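Local coordinates for protein AvrA (Salmonella typhimurium, PDB 6BE0) that probably acetylates serine and threonine residues of other proteins with acetyl-CoA, as a YopJ-family bacterial effector that binds inositol hexakisphosphate, at residues Leu141-Ala146 against Phe172-Leu177. Residues are numbered along the deposited sequence; the frame is centred on the assembly and turned at random.
Sequences LFEPAA and FAMVEL
The ring of Phe142 lies beside Val175: its CD2 and CE2 rest obliquely against the branched side chain, with CD2 3.8 Å from Val175 CB. At the rim of the same ring, near its plane, CD2 meets CD2 of Leu177 at 4.3 Å, and Leu197 of helix 186-199 packs on Phe142 from outside the pair. The second ring, Phe172, meets Leu141 CB obliquely, CE2 being its nearest atom, and also packs on Thr158, Lys159 and Leu162 of helix 151-164. These rings sit on two neighbouring parallel strands, the two strands of a beta-alpha-beta crossover (strand 136-143, helix 151-164, strand 170-176) at one margin of the mixed central sheet of this YopJ-family acetyltransferase.

Leu141 and Met174 share a sheet face, where Met174 also touches Ala155 of helix 151-164, and run side by side in the same direction. Met174 CG is anti to its backbone N (chi1 176°), beside Leu141 O; further out, SD passes Leu141 CD2 and the methyl CE meets Glu143 CG at 3.9 Å. The carboxylate of Glu143 turns elsewhere, to His124 NE2 through OE1.

Four backbone hydrogen bonds join the two segments. Leu141 uses both its N and its O, binding Ala173 O and Val175 N. Glu143 does likewise: its N reaches Val175 O at 2.9 Å almost straight (174° at the hydrogen), whereas the last bond, Leu177 N to Glu143 O, is longer at 3.1 Å and more bent. Beyond it, Ala146 lies about 6 Å, side chain to side chain, from the CoA-binding Arg181. Here Glu176 OE2, hydrogen-bonded to Cys147 N, comes within 3.5 Å of Ala146 CA, while OE1 takes Ser225 N.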
ATOM      1  N   LEU A 141       8.900  -4.803   0.542  1.00 29.58           N
ATOM      2  CA  LEU A 141       8.410  -3.485   0.919  1.00 29.23           C
ATOM      3  C   LEU A 141       7.838  -2.779  -0.303  1.00 29.22           C
ATOM      4  O   LEU A 141       8.543  -2.570  -1.289  1.00 29.42           O
ATOM      5  CB  LEU A 141       9.539  -2.655   1.538  1.00 29.22           C
ATOM      6  CG  LEU A 141       9.240  -1.187   1.865  1.00 29.01           C
ATOM      7  CD1 LEU A 141       8.202  -1.065   2.964  1.00 28.80           C
ATOM      8  CD2 LEU A 141      10.523  -0.469   2.254  1.00 34.17           C
ATOM      9  N   PHE A 142       6.560  -2.420  -0.238  1.00 28.86           N
ATOM     10  CA  PHE A 142       5.907  -1.718  -1.336  1.00 28.92           C
ATOM     11  C   PHE A 142       5.782  -0.233  -1.030  1.00 28.74           C
ATOM     12  O   PHE A 142       5.206   0.156  -0.013  1.00 28.58           O
ATOM     13  CB  PHE A 142       4.527  -2.314  -1.617  1.00 29.03           C
ATOM     14  CG  PHE A 142       4.571  -3.721  -2.142  1.00 29.36           C
ATOM     15  CD1 PHE A 142       4.555  -4.800  -1.274  1.00 29.42           C
ATOM     16  CD2 PHE A 142       4.630  -3.964  -3.501  1.00 29.72           C
ATOM     17  CE1 PHE A 142       4.596  -6.094  -1.755  1.00 29.84           C
ATOM     18  CE2 PHE A 142       4.670  -5.258  -3.987  1.00 30.15           C
ATOM     19  CZ  PHE A 142       4.653  -6.321  -3.113  1.00 30.22           C
ATOM     20  N   GLU A 143       6.339   0.586  -1.917  1.00 29.73           N
ATOM     21  CA  GLU A 143       6.206   2.033  -1.835  1.00 29.71           C
ATOM     22  C   GLU A 143       5.163   2.493  -2.850  1.00 32.61           C
ATOM     23  O   GLU A 143       5.368   2.335  -4.054  1.00 30.12           O
ATOM     24  CB  GLU A 143       7.550   2.713  -2.103  1.00 29.88           C
ATOM     25  CG  GLU A 143       8.590   2.502  -1.010  1.00 29.83           C
ATOM     26  CD  GLU A 143       8.234   3.200   0.292  1.00 31.93           C
ATOM     27  OE1 GLU A 143       7.305   4.034   0.293  1.00 29.67           O
ATOM     28  OE2 GLU A 143       8.887   2.912   1.318  1.00 31.53           O
ATOM     29  N   PRO A 144       4.030   3.041  -2.374  1.00 30.32           N
ATOM     30  CA  PRO A 144       3.007   3.483  -3.328  1.00 30.57           C
ATOM     31  C   PRO A 144       3.490   4.596  -4.259  1.00 30.84           C
ATOM     32  O   PRO A 144       3.051   4.660  -5.406  1.00 31.14           O
ATOM     33  CB  PRO A 144       1.876   3.987  -2.423  1.00 30.55           C
ATOM     34  CG  PRO A 144       2.077   3.276  -1.133  1.00 30.27           C
ATOM     35  CD  PRO A 144       3.558   3.145  -0.981  1.00 30.13           C
ATOM     36  N   ALA A 145       4.378   5.456  -3.767  1.00 32.10           N
ATOM     37  CA  ALA A 145       4.888   6.573  -4.559  1.00 32.34           C
ATOM     38  C   ALA A 145       6.155   6.176  -5.311  1.00 32.46           C
ATOM     39  O   ALA A 145       6.506   4.998  -5.373  1.00 35.09           O
ATOM     40  CB  ALA A 145       5.155   7.776  -3.663  1.00 32.41           C
ATOM     41  N   ALA A 146       6.836   7.168  -5.878  1.00 37.44           N
ATOM     42  CA  ALA A 146       8.057   6.933  -6.644  1.00 38.74           C
ATOM     43  C   ALA A 146       9.269   6.840  -5.720  1.00 39.99           C
ATOM     44  O   ALA A 146       9.181   7.175  -4.538  1.00 39.71           O
ATOM     45  CB  ALA A 146       8.251   8.038  -7.668  1.00 38.24           C
ATOM     46  N   PHE A 172      15.101  -9.916   0.957  1.00 35.67           N
ATOM     47  CA  PHE A 172      14.381  -8.649   0.983  1.00 34.30           C
ATOM     48  C   PHE A 172      14.396  -7.949  -0.374  1.00 34.19           C
ATOM     49  O   PHE A 172      15.380  -8.010  -1.113  1.00 35.42           O
ATOM     50  CB  PHE A 172      14.974  -7.724   2.047  1.00 34.57           C
ATOM     51  CG  PHE A 172      14.446  -6.317   1.989  1.00 33.58           C
ATOM     52  CD1 PHE A 172      15.162  -5.321   1.347  1.00 34.12           C
ATOM     53  CD2 PHE A 172      13.229  -5.993   2.569  1.00 32.33           C
ATOM     54  CE1 PHE A 172      14.678  -4.028   1.291  1.00 33.42           C
ATOM     55  CE2 PHE A 172      12.741  -4.703   2.515  1.00 31.66           C
ATOM     56  CZ  PHE A 172      13.467  -3.719   1.874  1.00 32.19           C
ATOM     57  N   ALA A 173      13.291  -7.278  -0.686  1.00 32.91           N
ATOM     58  CA  ALA A 173      13.176  -6.497  -1.908  1.00 32.85           C
ATOM     59  C   ALA A 173      12.253  -5.306  -1.684  1.00 31.68           C
ATOM     60  O   ALA A 173      11.293  -5.388  -0.922  1.00 30.73           O
ATOM     61  CB  ALA A 173      12.661  -7.361  -3.048  1.00 33.05           C
ATOM     62  N   MET A 174      12.560  -4.196  -2.346  1.00 39.14           N
ATOM     63  CA  MET A 174      11.733  -3.001  -2.277  1.00 38.18           C
ATOM     64  C   MET A 174      11.150  -2.729  -3.657  1.00 38.24           C
ATOM     65  O   MET A 174      11.863  -2.782  -4.658  1.00 39.25           O
ATOM     66  CB  MET A 174      12.554  -1.813  -1.778  1.00 38.63           C
ATOM     67  CG  MET A 174      11.812  -0.491  -1.765  1.00 38.15           C
ATOM     68  SD  MET A 174      12.789   0.798  -0.971  1.00 45.32           S
ATOM     69  CE  MET A 174      12.372   2.212  -1.985  1.00 44.14           C
ATOM     70  N   VAL A 175       9.850  -2.456  -3.704  1.00 31.14           N
ATOM     71  CA  VAL A 175       9.142  -2.291  -4.968  1.00 31.31           C
ATOM     72  C   VAL A 175       8.554  -0.890  -5.104  1.00 31.12           C
ATOM     73  O   VAL A 175       7.786  -0.435  -4.255  1.00 30.38           O
ATOM     74  CB  VAL A 175       8.014  -3.332  -5.115  1.00 30.83           C
ATOM     75  CG1 VAL A 175       7.250  -3.126  -6.421  1.00 31.28           C
ATOM     76  CG2 VAL A 175       8.588  -4.738  -5.055  1.00 31.26           C
ATOM     77  N   GLU A 176       8.928  -0.216  -6.185  1.00 36.82           N
ATOM     78  CA  GLU A 176       8.366   1.080  -6.533  1.00 39.00           C
ATOM     79  C   GLU A 176       7.090   0.875  -7.337  1.00 37.36           C
ATOM     80  O   GLU A 176       7.080   0.107  -8.298  1.00 38.69           O
ATOM     81  CB  GLU A 176       9.381   1.904  -7.332  1.00 38.03           C
ATOM     82  CG  GLU A 176       8.868   3.250  -7.826  1.00 42.19           C
ATOM     83  CD  GLU A 176       9.790   3.875  -8.857  1.00 40.09           C
ATOM     84  OE1 GLU A 176      10.110   3.198  -9.857  1.00 40.88           O
ATOM     85  OE2 GLU A 176      10.194   5.041  -8.666  1.00 40.71           O
ATOM     86  N   LEU A 177       6.019   1.557  -6.942  1.00 30.78           N
ATOM     87  CA  LEU A 177       4.744   1.457  -7.645  1.00 30.93           C
ATOM     88  C   LEU A 177       4.448   2.720  -8.450  1.00 31.87           C
ATOM     89  O   LEU A 177       3.962   2.642  -9.579  1.00 32.73           O
ATOM     90  CB  LEU A 177       3.608   1.185  -6.654  1.00 30.00           C
ATOM     91  CG  LEU A 177       3.670  -0.143  -5.892  1.00 29.26           C
ATOM     92  CD1 LEU A 177       2.440  -0.304  -5.010  1.00 28.66           C
ATOM     93  CD2 LEU A 177       3.802  -1.333  -6.836  1.00 29.76           C
TER